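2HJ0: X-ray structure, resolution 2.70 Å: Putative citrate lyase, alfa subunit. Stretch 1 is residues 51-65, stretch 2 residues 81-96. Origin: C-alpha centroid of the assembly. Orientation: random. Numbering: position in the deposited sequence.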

# COMPACT_ATOMS: atom_id res chain seq x y z
N SER A 51 -16.55 -9.78 20.01
CA SER A 51 -17.71 -9.83 19.14
C SER A 51 -17.89 -8.58 18.30
O SER A 51 -17.20 -7.59 18.49
N ILE A 52 -18.85 -8.63 17.38
CA ILE A 52 -19.13 -7.46 16.55
C ILE A 52 -19.63 -6.37 17.48
O ILE A 52 -19.35 -5.19 17.26
N HIS A 53 -20.35 -6.76 18.53
CA HIS A 53 -20.90 -5.79 19.49
C HIS A 53 -19.79 -4.90 20.05
O HIS A 53 -19.84 -3.68 19.90
N GLU A 54 -18.79 -5.51 20.70
CA GLU A 54 -17.68 -4.76 21.29
C GLU A 54 -16.95 -3.94 20.23
O GLU A 54 -16.38 -2.88 20.52
N ALA A 55 -16.95 -4.42 19.00
CA ALA A 55 -16.30 -3.70 17.94
C ALA A 55 -17.02 -2.38 17.75
O ALA A 55 -16.39 -1.32 17.71
N ILE A 56 -18.35 -2.44 17.64
CA ILE A 56 -19.16 -1.24 17.43
C ILE A 56 -18.97 -0.30 18.61
O ILE A 56 -18.90 0.92 18.47
N GLU A 57 -18.85 -0.91 19.78
CA GLU A 57 -18.68 -0.19 21.02
C GLU A 57 -17.33 0.52 21.06
O GLU A 57 -17.26 1.75 21.03
N LYS A 58 -16.26 -0.25 21.12
CA LYS A 58 -14.94 0.36 21.19
C LYS A 58 -14.59 1.23 20.00
O LYS A 58 -13.55 1.88 19.99
N THR A 59 -15.47 1.26 19.00
CA THR A 59 -15.20 2.04 17.82
C THR A 59 -15.84 3.42 17.96
O THR A 59 -15.55 4.34 17.18
N ARG A 60 -16.69 3.57 18.97
CA ARG A 60 -17.35 4.83 19.24
C ARG A 60 -18.37 5.29 18.20
O ARG A 60 -18.68 6.49 18.09
N LEU A 61 -18.90 4.34 17.45
CA LEU A 61 -19.88 4.63 16.41
C LEU A 61 -21.07 5.37 16.99
O LEU A 61 -21.65 4.94 17.98
N LYS A 62 -21.45 6.48 16.37
CA LYS A 62 -22.60 7.24 16.84
C LYS A 62 -23.56 7.48 15.69
O LYS A 62 -23.30 7.07 14.56
N ASP A 63 -24.68 8.13 15.98
CA ASP A 63 -25.67 8.41 14.96
C ASP A 63 -25.11 9.40 13.94
O ASP A 63 -24.32 10.28 14.28
N GLY A 64 -25.52 9.23 12.69
CA GLY A 64 -25.08 10.12 11.63
C GLY A 64 -23.75 9.79 10.99
O GLY A 64 -23.38 10.39 9.98
N MSE A 65 -23.01 8.85 11.57
CA MSE A 65 -21.71 8.49 11.02
C MSE A 65 -21.83 7.65 9.76
O MSE A 65 -22.91 7.15 9.42
N ASN A 81 -25.00 -7.88 6.87
CA ASN A 81 -26.18 -8.14 7.70
C ASN A 81 -25.82 -8.30 9.15
O ASN A 81 -26.61 -7.98 10.05
N MSE A 82 -24.63 -8.81 9.39
CA MSE A 82 -24.14 -9.02 10.73
C MSE A 82 -23.96 -7.69 11.48
O MSE A 82 -24.62 -7.45 12.49
N VAL A 83 -23.07 -6.84 10.98
CA VAL A 83 -22.80 -5.56 11.61
C VAL A 83 -24.06 -4.72 11.76
O VAL A 83 -24.44 -4.34 12.88
N LEU A 84 -24.70 -4.42 10.64
CA LEU A 84 -25.92 -3.62 10.61
C LEU A 84 -26.93 -4.07 11.66
O LEU A 84 -27.45 -3.26 12.43
N ASP A 85 -27.22 -5.36 11.68
CA ASP A 85 -28.18 -5.88 12.64
C ASP A 85 -27.80 -5.53 14.07
O ASP A 85 -28.64 -5.13 14.87
N GLU A 86 -26.52 -5.66 14.39
CA GLU A 86 -26.06 -5.33 15.73
C GLU A 86 -26.19 -3.83 15.97
O GLU A 86 -26.44 -3.38 17.09
N ILE A 87 -26.00 -3.04 14.91
CA ILE A 87 -26.14 -1.60 15.04
C ILE A 87 -27.60 -1.31 15.40
O ILE A 87 -27.89 -0.53 16.30
N ALA A 88 -28.53 -1.96 14.69
CA ALA A 88 -29.94 -1.74 14.95
C ALA A 88 -30.27 -2.13 16.39
O ALA A 88 -30.87 -1.36 17.12
N LYS A 89 -29.86 -3.34 16.78
CA LYS A 89 -30.12 -3.84 18.12
C LYS A 89 -29.63 -2.88 19.19
O LYS A 89 -30.23 -2.76 20.26
N MSE A 90 -28.52 -2.20 18.91
CA MSE A 90 -27.96 -1.26 19.87
C MSE A 90 -28.62 0.11 19.83
O MSE A 90 -28.12 1.06 20.43
N GLY A 91 -29.74 0.21 19.12
CA GLY A 91 -30.44 1.47 19.05
C GLY A 91 -29.74 2.59 18.30
O GLY A 91 -30.08 3.76 18.46
N ILE A 92 -28.75 2.27 17.48
CA ILE A 92 -28.07 3.32 16.73
C ILE A 92 -28.84 3.54 15.43
O ILE A 92 -29.30 2.58 14.81
N LYS A 93 -29.01 4.81 15.05
CA LYS A 93 -29.75 5.14 13.83
C LYS A 93 -29.13 6.28 13.04
O LYS A 93 -28.12 6.86 13.43
N ASP A 94 -29.76 6.59 11.90
CA ASP A 94 -29.31 7.65 11.01
C ASP A 94 -27.88 7.37 10.53
O ASP A 94 -27.05 8.28 10.44
N ILE A 95 -27.61 6.09 10.24
CA ILE A 95 -26.30 5.68 9.78
C ILE A 95 -26.21 5.78 8.28
O ILE A 95 -27.16 5.47 7.57
N SER A 96 -25.06 6.23 7.80
CA SER A 96 -24.83 6.38 6.37
C SER A 96 -24.04 5.16 5.88
O SER A 96 -22.92 4.92 6.32

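Helix 52-58 and helix 81-89 cross at 66° between their N-to-C directions, with axes 9.8 Å apart at closest approach, and the chain beyond each helix continues the contact. In all, 833 Å² of surface is buried, both sides summed.

In the apolar centre, Ile 52, Ile 56 and Leu 61 point their CA-to-CB bonds toward the second stretch, whereas Ile 87 and Ile 92 start sideways and bring their ends nearer. Ile 52 has an unusual chi1 of -96°, between wells, with chi2 p; its CG2 lies 3.7 Å from Glu 86 CB and its CD1 3.9 Å from Met 82 SE, the selenium of a selenomethionine. One turn on, Ile 56 (m, t) places CD1 3.5 Å from both Ile 87 CD1 and Glu 86 CG, while its CG2 sits 3.8 Å from Met 90 SE. Leu 61 (t, p) extends this cluster after the first helix: Leu 61 CD2 approaches Ile 87 CD1 to 3.3 Å, a tight fit for two methyl groups. The inward reach of Ile 87 (m, m) lets that methyl meet both Ile 56 and Leu 61. Ile 92 (m, t) behaves likewise, its CD1 lying 3.6 Å from Leu 61 O and 4.2 Å from Ile 56 CG2.

His 53 (chi1 t) carries the polar link between the helices. The bond from His 53 ND1 to Glu 86 OE1 is 2.9 Å with an N-H...acceptor angle of 160°; the carboxylate oxygen lies near the ring plane, as an in-plane donor requires. Glu 86 (t, p) points toward the first helix, so its aliphatic part packs on the isoleucines while its carboxylate reaches the imidazole. Water 1 provides a second link: it accepts from His 53 N at 2.7 Å and donates weakly to Glu 86 OE2 at 3.5 Å. Both carboxylate oxygens of Glu 86 therefore have partners. Met 90 (m, t, p) covers one face of the imidazole, with Met 90 SE 3.8 Å from the ring centroid and 20° off the normal.

Away from the helices, bonding shifts to the backbone. Asp 63 (chi1 m) starts sideways and bends inward, and its OD2 accepts from Lys 93 N at 3.0 Å and 162°, satisfying an amide in a loop. Asp 63 OD2 also lies 3.2 Å from Lys 93 O, but two acceptors cannot bond. Gly 64 N donates to Asp 94 O at 2.9 Å, a weak bond because its angle is only 121°. At a phi of 84° and psi of -9°, a CB on Gly 64 would jam against the preceding carbonyl oxygen. Met 65 O accepts from Ser 96 N at 2.8 Å and 171°, the straightest bond across the contact. Beside these bonds, Ile 95 (m, m) brings CD1 within 3.4 Å of Lys 62 O. Asp 94 OD1 and Lys 93 NZ find their hydrogen bonds elsewhere in the structure.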

# COMPACT_ATOMS: atom_id res chain seq x y z
CB SER A 51 -18.95 -10.00 20.00
OG SER A 51 -19.11 -8.86 20.83
CB ILE A 52 -20.20 -7.75 15.48
CG1 ILE A 52 -19.52 -8.11 14.15
CG2 ILE A 52 -21.10 -6.55 15.27
CD1 ILE A 52 -18.89 -9.46 14.15
CB HIS A 53 -21.62 -6.51 20.64
CG HIS A 53 -22.40 -5.59 21.53
ND1 HIS A 53 -23.76 -5.40 21.40
CD2 HIS A 53 -22.00 -4.75 22.52
CE1 HIS A 53 -24.16 -4.48 22.26
NE2 HIS A 53 -23.11 -4.07 22.95
CB GLU A 54 -16.69 -5.72 21.96
CG GLU A 54 -15.61 -5.03 22.77
CD GLU A 54 -14.58 -6.01 23.34
OE1 GLU A 54 -13.70 -5.58 24.10
OE2 GLU A 54 -14.65 -7.22 23.01
CB ALA A 55 -16.33 -4.51 16.65
CB ILE A 56 -20.66 -1.60 17.31
CG1 ILE A 56 -20.85 -2.61 16.18
CG2 ILE A 56 -21.48 -0.35 17.05
CD1 ILE A 56 -22.23 -3.20 16.07
CB GLU A 57 -18.80 -1.16 22.18
CG GLU A 57 -18.92 -0.51 23.54
CD GLU A 57 -18.63 -1.49 24.65
OE1 GLU A 57 -17.43 -1.75 24.93
OE2 GLU A 57 -19.61 -2.02 25.23
CB LYS A 58 -13.87 -0.72 21.37
CG LYS A 58 -13.91 -1.38 22.76
CD LYS A 58 -12.62 -2.14 23.08
CE LYS A 58 -11.38 -1.21 23.00
NZ LYS A 58 -10.07 -1.90 23.26
CB THR A 59 -15.71 1.29 16.60
OG1 THR A 59 -14.93 1.67 15.46
CG2 THR A 59 -17.15 1.58 16.35
CB ARG A 60 -16.30 5.93 19.44
CG ARG A 60 -16.20 6.42 20.86
CD ARG A 60 -15.39 5.49 21.75
NE ARG A 60 -13.97 5.87 21.78
CZ ARG A 60 -13.50 7.05 22.18
NH1 ARG A 60 -12.19 7.29 22.17
NH2 ARG A 60 -14.34 8.00 22.59
CB LEU A 61 -20.36 3.33 15.77
CG LEU A 61 -21.23 3.54 14.54
CD1 LEU A 61 -20.40 4.26 13.48
CD2 LEU A 61 -21.74 2.20 14.03
CB LYS A 62 -22.15 8.57 17.45
CG LYS A 62 -21.18 8.38 18.63
CD LYS A 62 -20.87 9.67 19.42
CE LYS A 62 -20.03 10.67 18.62
NZ LYS A 62 -20.76 11.21 17.44
CB ASP A 63 -26.93 9.00 15.58
CG ASP A 63 -27.73 7.97 16.38
OD1 ASP A 63 -28.81 8.35 16.88
OD2 ASP A 63 -27.30 6.80 16.51
CB MSE A 65 -20.89 7.74 12.06
CG MSE A 65 -20.66 8.54 13.31
SE MSE A 65 -19.20 7.88 14.37
CE MSE A 65 -18.04 9.42 14.21
CB ASN A 81 -26.92 -9.41 7.25
CG ASN A 81 -27.36 -9.35 5.81
OD1 ASN A 81 -27.69 -8.29 5.28
ND2 ASN A 81 -27.40 -10.50 5.16
CB MSE A 82 -22.81 -9.77 10.66
CG MSE A 82 -22.45 -10.57 11.88
SE MSE A 82 -20.82 -11.52 11.52
CE MSE A 82 -21.49 -12.84 10.29
CB VAL A 83 -21.76 -4.75 10.82
CG1 VAL A 83 -21.52 -3.40 11.46
CG2 VAL A 83 -20.46 -5.53 10.76
CB LEU A 84 -26.55 -3.68 9.22
CG LEU A 84 -26.43 -2.40 8.40
CD1 LEU A 84 -25.04 -1.82 8.51
CD2 LEU A 84 -26.77 -2.71 6.96
CB ASP A 85 -28.32 -7.39 12.48
CG ASP A 85 -29.44 -7.95 13.31
OD1 ASP A 85 -29.21 -8.17 14.52
OD2 ASP A 85 -30.54 -8.17 12.75
CB GLU A 86 -24.62 -5.79 15.92
CG GLU A 86 -24.16 -5.78 17.38
CD GLU A 86 -25.01 -6.68 18.27
OE1 GLU A 86 -25.55 -6.18 19.28
OE2 GLU A 86 -25.14 -7.89 17.96
CB ILE A 87 -25.83 -0.84 13.73
CG1 ILE A 87 -24.47 -1.24 13.16
CG2 ILE A 87 -25.87 0.66 13.98
CD1 ILE A 87 -23.28 -0.69 13.92
CB ALA A 88 -30.79 -2.52 13.96
CB LYS A 89 -29.43 -5.19 18.32
CG LYS A 89 -30.35 -6.41 18.35
CD LYS A 89 -31.04 -6.64 17.01
CE LYS A 89 -31.65 -8.04 16.93
NZ LYS A 89 -30.61 -9.11 17.07
CB MSE A 90 -26.45 -1.10 19.64
CG MSE A 90 -25.63 -2.33 19.99
SE MSE A 90 -23.76 -2.16 19.52
CE MSE A 90 -23.13 -0.97 20.92
CB ILE A 92 -26.61 2.94 16.44
CG1 ILE A 92 -25.82 2.96 17.76
CG2 ILE A 92 -26.01 3.89 15.43
CD1 ILE A 92 -24.36 2.61 17.65
CB LYS A 93 -31.21 5.49 14.16
CG LYS A 93 -32.07 4.31 14.61
CD LYS A 93 -33.56 4.65 14.57
CE LYS A 93 -34.42 3.44 14.92
NZ LYS A 93 -35.89 3.72 14.79
CB ASP A 94 -29.38 8.99 11.73
CG ASP A 94 -29.18 10.19 10.81
OD1 ASP A 94 -29.79 10.22 9.71
OD2 ASP A 94 -28.41 11.10 11.19
CB ILE A 95 -25.97 4.22 10.20
CG1 ILE A 95 -25.75 4.17 11.71
CG2 ILE A 95 -24.72 3.72 9.48
CD1 ILE A 95 -24.69 5.12 12.19
CB SER A 96 -24.06 7.67 6.11
OG SER A 96 -24.23 8.05 4.77
O HOH W 1 -21.87 -8.96 18.23